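Long-range contacts in glycoside hydrolase family 81 (Clostridium thermocellum, PDB 6FOP), which probably hydrolyses beta-1,3-glucans such as laminarin as an endo-acting family 81 glucanase of the cellulosome: residues F99-R103 and A114-S118; Y264-W268 and R285-K289; S691-K695 and T705-H709. The contacts are given in a common frame with arbitrary orientation. Residue numbers count along the deposited sequence, not the author numbering.

Interaction 1 (F99-R103 and A114-S118); sequences FPDAR and AVMAS. With MG (magnesium ion), chain Y.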
# COMPACT_ATOMS: atom_id res chain seq x y z
N PHE A 99 32.49 0.56 9.23
CA PHE A 99 32.19 0.39 7.82
C PHE A 99 31.80 1.76 7.27
O PHE A 99 31.19 2.53 7.99
CB PHE A 99 31.03 -0.57 7.64
CG PHE A 99 31.37 -2.00 7.97
CD1 PHE A 99 32.03 -2.79 7.05
CD2 PHE A 99 31.05 -2.53 9.21
CE1 PHE A 99 32.35 -4.10 7.35
CE2 PHE A 99 31.38 -3.84 9.52
CZ PHE A 99 32.03 -4.62 8.59
N PRO A 100 32.12 2.03 6.00
CA PRO A 100 31.90 3.38 5.46
C PRO A 100 30.44 3.68 5.11
O PRO A 100 30.06 4.84 5.08
CB PRO A 100 32.74 3.39 4.19
CG PRO A 100 32.82 1.99 3.77
CD PRO A 100 32.86 1.18 5.05
N ASP A 101 29.63 2.65 4.88
CA ASP A 101 28.22 2.82 4.48
C ASP A 101 27.53 1.47 4.49
O ASP A 101 28.18 0.45 4.74
CB ASP A 101 28.10 3.50 3.10
CG ASP A 101 28.80 2.75 1.97
OD1 ASP A 101 28.73 1.51 1.89
OD2 ASP A 101 29.37 3.42 1.08
N ALA A 102 26.22 1.47 4.21
CA ALA A 102 25.46 0.26 3.93
C ALA A 102 24.76 0.50 2.62
O ALA A 102 24.09 1.54 2.44
CB ALA A 102 24.47 -0.02 5.03
N ARG A 103 24.88 -0.48 1.71
CA ARG A 103 24.35 -0.37 0.35
C ARG A 103 23.42 -1.53 0.01
O ARG A 103 23.70 -2.68 0.34
CB ARG A 103 25.47 -0.36 -0.67
CG ARG A 103 26.33 0.90 -0.57
CD ARG A 103 27.55 0.88 -1.46
NE ARG A 103 28.22 2.18 -1.39
CZ ARG A 103 28.07 3.18 -2.27
NH1 ARG A 103 27.28 3.09 -3.34
NH2 ARG A 103 28.73 4.32 -2.08
N ALA A 114 21.66 -6.32 1.88
CA ALA A 114 22.51 -5.12 1.98
C ALA A 114 23.93 -5.52 2.33
O ALA A 114 24.14 -6.49 3.05
CB ALA A 114 21.95 -4.15 3.01
N VAL A 115 24.89 -4.73 1.86
CA VAL A 115 26.30 -5.02 2.06
C VAL A 115 26.96 -3.83 2.75
O VAL A 115 26.73 -2.67 2.39
CB VAL A 115 27.02 -5.24 0.71
CG1 VAL A 115 28.54 -5.37 0.90
CG2 VAL A 115 26.48 -6.47 0.02
N MET A 116 27.78 -4.15 3.75
CA MET A 116 28.69 -3.21 4.38
C MET A 116 30.10 -3.75 4.12
O MET A 116 30.36 -4.90 4.43
CB MET A 116 28.41 -3.17 5.89
CG MET A 116 26.96 -3.03 6.23
SD MET A 116 26.74 -2.98 8.00
CE MET A 116 27.27 -1.26 8.09
N ALA A 117 31.00 -2.95 3.56
CA ALA A 117 32.31 -3.45 3.20
C ALA A 117 33.39 -2.41 3.35
O ALA A 117 33.22 -1.26 2.96
CB ALA A 117 32.29 -3.95 1.76
N SER A 118 34.53 -2.83 3.89
CA SER A 118 35.76 -2.05 3.82
C SER A 118 36.74 -2.90 2.99
O SER A 118 36.41 -3.99 2.52
CB SER A 118 36.33 -1.86 5.21
OG SER A 118 36.94 -3.08 5.61
MG MG Y . 22.84 3.27 3.12
O HOH W 1 28.72 -1.37 0.96
O HOH W 2 30.40 -0.27 3.35

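Interaction 2 (Y264-W268 and R285-K289); sequences YPHQW and RGIMK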
# COMPACT_ATOMS: atom_id res chain seq x y z
N TYR A 264 0.94 -11.63 8.78
CA TYR A 264 0.14 -10.60 9.41
C TYR A 264 -1.34 -11.01 9.47
O TYR A 264 -1.79 -11.86 8.66
CB TYR A 264 0.23 -9.35 8.60
CG TYR A 264 1.55 -8.62 8.54
CD1 TYR A 264 2.11 -8.05 9.68
CD2 TYR A 264 2.27 -8.51 7.34
CE1 TYR A 264 3.28 -7.30 9.60
CE2 TYR A 264 3.41 -7.74 7.26
CZ TYR A 264 3.94 -7.16 8.38
OH TYR A 264 5.06 -6.37 8.23
N PRO A 265 -2.13 -10.38 10.34
CA PRO A 265 -3.57 -10.68 10.38
C PRO A 265 -4.30 -10.60 9.04
O PRO A 265 -5.15 -11.45 8.76
CB PRO A 265 -4.10 -9.64 11.36
CG PRO A 265 -2.96 -9.46 12.31
CD PRO A 265 -1.75 -9.48 11.44
N HIS A 266 -4.00 -9.61 8.20
CA HIS A 266 -4.71 -9.57 6.91
C HIS A 266 -4.42 -10.77 6.02
O HIS A 266 -5.16 -11.02 5.05
CB HIS A 266 -4.45 -8.26 6.15
CG HIS A 266 -3.12 -8.21 5.49
ND1 HIS A 266 -1.98 -7.89 6.19
CD2 HIS A 266 -2.73 -8.45 4.22
CE1 HIS A 266 -0.95 -7.97 5.38
NE2 HIS A 266 -1.38 -8.30 4.18
N GLN A 267 -3.34 -11.51 6.31
CA GLN A 267 -2.99 -12.73 5.59
C GLN A 267 -3.58 -13.97 6.25
O GLN A 267 -4.06 -14.86 5.56
CB GLN A 267 -1.48 -12.90 5.50
CG GLN A 267 -0.81 -11.80 4.69
CD GLN A 267 0.69 -11.71 4.87
OE1 GLN A 267 1.18 -11.94 5.96
NE2 GLN A 267 1.40 -11.37 3.83
N TRP A 268 -3.48 -14.08 7.58
CA TRP A 268 -3.95 -15.32 8.23
C TRP A 268 -5.43 -15.36 8.54
O TRP A 268 -6.00 -16.44 8.67
CB TRP A 268 -3.12 -15.67 9.49
CG TRP A 268 -3.10 -14.71 10.66
CD1 TRP A 268 -2.04 -13.94 11.03
CD2 TRP A 268 -4.14 -14.45 11.61
NE1 TRP A 268 -2.34 -13.24 12.16
CE2 TRP A 268 -3.63 -13.53 12.54
CE3 TRP A 268 -5.43 -14.95 11.81
CZ2 TRP A 268 -4.40 -13.03 13.61
CZ3 TRP A 268 -6.20 -14.44 12.89
CH2 TRP A 268 -5.67 -13.51 13.76
N ARG A 285 1.43 -4.70 14.33
CA ARG A 285 0.35 -5.05 13.39
C ARG A 285 -0.63 -6.09 13.94
O ARG A 285 -1.48 -6.60 13.22
CB ARG A 285 0.94 -5.53 12.05
CG ARG A 285 1.70 -4.47 11.27
CD ARG A 285 0.79 -3.51 10.50
NE ARG A 285 1.62 -2.59 9.75
CZ ARG A 285 2.26 -1.53 10.25
NH1 ARG A 285 2.00 -1.06 11.48
NH2 ARG A 285 3.17 -0.92 9.51
N GLY A 286 -0.54 -6.38 15.24
CA GLY A 286 -1.31 -7.47 15.81
C GLY A 286 -0.49 -8.73 15.96
O GLY A 286 0.76 -8.72 15.85
N ILE A 287 -1.18 -9.84 16.16
CA ILE A 287 -0.51 -11.12 16.29
C ILE A 287 -0.10 -11.58 14.90
O ILE A 287 -0.92 -11.60 13.97
CB ILE A 287 -1.46 -12.17 16.89
CG1 ILE A 287 -1.86 -11.77 18.31
CG2 ILE A 287 -0.87 -13.57 16.84
CD1 ILE A 287 -0.74 -11.65 19.31
N MET A 288 1.18 -11.92 14.75
CA MET A 288 1.68 -12.63 13.58
C MET A 288 1.68 -14.10 13.89
O MET A 288 2.26 -14.53 14.88
CB MET A 288 3.08 -12.16 13.15
CG MET A 288 3.09 -10.75 12.60
SD MET A 288 4.69 -10.19 11.99
CE MET A 288 4.64 -10.70 10.27
N LYS A 289 1.00 -14.88 13.06
CA LYS A 289 1.05 -16.33 13.12
C LYS A 289 2.24 -16.81 12.31
O LYS A 289 2.88 -16.05 11.59
CB LYS A 289 -0.27 -16.96 12.65
CG LYS A 289 -1.44 -16.63 13.55
CD LYS A 289 -2.67 -17.45 13.15
CE LYS A 289 -3.85 -17.11 14.03
NZ LYS A 289 -5.03 -17.92 13.63
O HOH W 3 -5.26 -18.39 10.62

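Interaction 3 (S691-K695 and T705-H709); sequences SSAKK and TVGPH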
# COMPACT_ATOMS: atom_id res chain seq x y z
N SER A 691 -17.55 -4.51 -25.86
CA SER A 691 -18.33 -4.28 -27.06
C SER A 691 -19.34 -5.38 -27.37
O SER A 691 -20.00 -5.32 -28.41
CB SER A 691 -17.40 -4.07 -28.25
OG SER A 691 -16.71 -2.85 -28.08
N SER A 692 -19.46 -6.38 -26.49
CA SER A 692 -20.46 -7.46 -26.63
C SER A 692 -21.39 -7.44 -25.43
O SER A 692 -20.97 -7.12 -24.31
CB SER A 692 -19.77 -8.83 -26.67
OG SER A 692 -18.79 -8.89 -27.68
N ALA A 693 -22.64 -7.85 -25.64
CA ALA A 693 -23.55 -8.10 -24.52
C ALA A 693 -22.98 -9.14 -23.56
O ALA A 693 -22.28 -10.06 -23.99
CB ALA A 693 -24.90 -8.55 -25.02
N LYS A 694 -23.25 -8.96 -22.27
CA LYS A 694 -22.78 -9.84 -21.20
C LYS A 694 -23.97 -10.43 -20.49
O LYS A 694 -24.97 -9.74 -20.26
CB LYS A 694 -21.95 -9.09 -20.15
CG LYS A 694 -20.50 -8.84 -20.48
CD LYS A 694 -19.85 -8.11 -19.31
CE LYS A 694 -18.41 -7.72 -19.62
NZ LYS A 694 -17.59 -8.95 -19.83
N LYS A 695 -23.87 -11.70 -20.12
CA LYS A 695 -24.77 -12.30 -19.16
C LYS A 695 -24.03 -12.36 -17.84
O LYS A 695 -22.97 -13.00 -17.76
CB LYS A 695 -25.18 -13.71 -19.57
CG LYS A 695 -26.13 -14.37 -18.58
CD LYS A 695 -26.29 -15.86 -18.87
CE LYS A 695 -27.49 -16.14 -19.74
NZ LYS A 695 -27.72 -17.61 -19.74
N THR A 705 -28.79 -9.54 -18.27
CA THR A 705 -28.13 -9.39 -19.54
C THR A 705 -27.95 -7.89 -19.77
O THR A 705 -28.91 -7.13 -19.67
CB THR A 705 -28.93 -10.04 -20.68
OG1 THR A 705 -29.05 -11.44 -20.41
CG2 THR A 705 -28.20 -9.85 -22.01
N VAL A 706 -26.73 -7.49 -20.08
CA VAL A 706 -26.33 -6.09 -20.12
C VAL A 706 -25.70 -5.81 -21.47
O VAL A 706 -24.74 -6.47 -21.88
CB VAL A 706 -25.32 -5.75 -19.01
CG1 VAL A 706 -25.02 -4.25 -19.00
CG2 VAL A 706 -25.88 -6.25 -17.68
N GLY A 707 -26.24 -4.82 -22.17
CA GLY A 707 -25.73 -4.47 -23.47
C GLY A 707 -24.33 -3.87 -23.44
O GLY A 707 -23.85 -3.45 -22.39
N PRO A 708 -23.65 -3.86 -24.59
CA PRO A 708 -22.32 -3.28 -24.67
C PRO A 708 -22.26 -1.81 -24.24
O PRO A 708 -23.20 -1.06 -24.48
CB PRO A 708 -21.96 -3.42 -26.16
CG PRO A 708 -23.26 -3.51 -26.85
CD PRO A 708 -24.18 -4.21 -25.92
N HIS A 709 -21.17 -1.45 -23.56
CA HIS A 709 -20.91 -0.06 -23.17
C HIS A 709 -22.12 0.56 -22.48
O HIS A 709 -22.56 1.64 -22.85
CB HIS A 709 -20.45 0.78 -24.36
CG HIS A 709 -19.26 0.20 -25.04
ND1 HIS A 709 -18.03 0.11 -24.43
CD2 HIS A 709 -19.12 -0.37 -26.26
CE1 HIS A 709 -17.17 -0.46 -25.25
NE2 HIS A 709 -17.80 -0.77 -26.37

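Interaction 1 (F99-R103 and A114-S118)
A loop meets the edge of an antiparallel sheet here: residues 99-103 run from the connection after strand 89-93 into the start of strand 103-107, the outermost strand of an eight-stranded sheet, and lie against its neighbour, strand 111-118. Regular pairing is confined to Arg-103 and Val-115, an antiparallel hydrogen-bonded pair in which Arg-103 N donates to Val-115 O (2.9 Å) and Val-115 N donates to Arg-103 O (2.8 Å). Around Asp-101 the loop bows away and two waters fill the gap, before Phe-99 returns to the strand: one molecule bridges Asp-101 O (2.7 Å) and Ala-117 N (2.8 Å), while another lies 2.8 Å from Val-115 O and 3.0 Å from Asp-101 OD1. Strands 103-107 and 111-118 form a beta hairpin, and residues 99-102 are the loop that leads into its first strand. On the buried side Phe-99 presents one ring face to Met-116, whose CB sits 4.1 Å from the ring centroid in a CH-pi contact; the sulfur, SD, lies obliquely at 5.0 Å from the same centroid, a Met-aromatic contact. The long, unbranched methionine side chain suits this spot, since Met-116 CG also lies 4.1 Å from Ala-102 CB, where a small methyl fits beside Phe-62 of strand 59-63. Asp-101 and Arg-103 pair within the loop through a salt bridge, OD2 to NE 3.0 Å, and Arg-103 NH1 reaches the carbonyl of Lys-27. Ala-102 O binds a magnesium ion at 2.2 Å, together with the carbonyl oxygens of Ile-44, Asn-47 and Tyr-49.

Interaction 2 (Y264-W268 and R285-K289)
Tyr-264 and Trp-268, each with 86 Å² covered, and Lys-289, with 65 Å², carry this contact between the short helix 265-268 and strand 286-292. Tyr-264 occupies the N-cap position, and its ring receives Met-288: CE lies 3.8 Å from the ring centroid, over the face, with SD oblique in a Met-aromatic contact. Its hydroxyl is held outside the contact by His-56 and Lys-129. Trp-268 NE1 donates to Ile-287 O (2.8 Å) at the indole edge, while Lys-289 stretches across the face of the six-membered ring, CE 3.6 Å and NZ 4.0 Å from its centroid. A water links Lys-289 NZ (3.1 Å) to Trp-268 O (2.9 Å). Between the aromatics, Pro-265 packs its CG 3.4 Å from Ile-287 O; a CB on Gly-286 would press on Pro-265 CG and, at its phi of 99°, on Arg-285 O, so glycine suits the place. The off-centre cation-pi contact and the water imply that Lys-289 can lay its aliphatic chain on the indole while its ammonium group stays solvated.

Interaction 3 (S691-K695 and T705-H709)
Ser-691 opens the contact with a side-chain bond: its OG lies 2.9 Å from His-709 NE2, a hydrogen bond that either group could donate. Its backbone C also rests 3.5 Å from Pro-708 CB. Ser-692 turns its side chain away, and its carbonyl is bound by Asn-688. Just ahead of the strand, Ala-693 has its CA 3.3 Å from Val-706 O in a CA-H...O contact; the small methyl suits this exposed place, with Ala-693 CB 4.5 Å from Pro-708 CD. Lys-694 then forms a hydrogen-bonded pair with Val-706, its N 2.9 Å from Val-706 O and its O 2.9 Å from Val-706 N. On that face, buried Val-706 packs on Val-686, whereas the long chain of Lys-694 leads its end away from residues 705-709, passing Asn-688. Lys-695 faces Thr-705 as a non-hydrogen-bonded pair, CA to CA 4.5 Å, both polar and exposed on the other face. Such a register is that of a two-stranded antiparallel beta hairpin, strands 694-697 and 703-706.

The three contacts follow one another along the chain without touching. Interactions 1 and 2 belong to the part of the chain ahead of the helical region; their centres are about 33 Å apart and their nearest atoms about 18 Å. Interaction 3, in the strand-rich C-terminal end, lies about 41 Å from interaction 2 and about 59 Å from interaction 1, centre to centre, the latter on the opposite side of the chain's centre. Of the three, interaction 1 supplies a metal ligand directly, whereas Gly-286 in interaction 2 is about 10 Å from another magnesium ion. Interaction 2 is the most central, about 16 Å from the chain's centre, and it touches helix 514-534, at Asn-533 and Tyr-534.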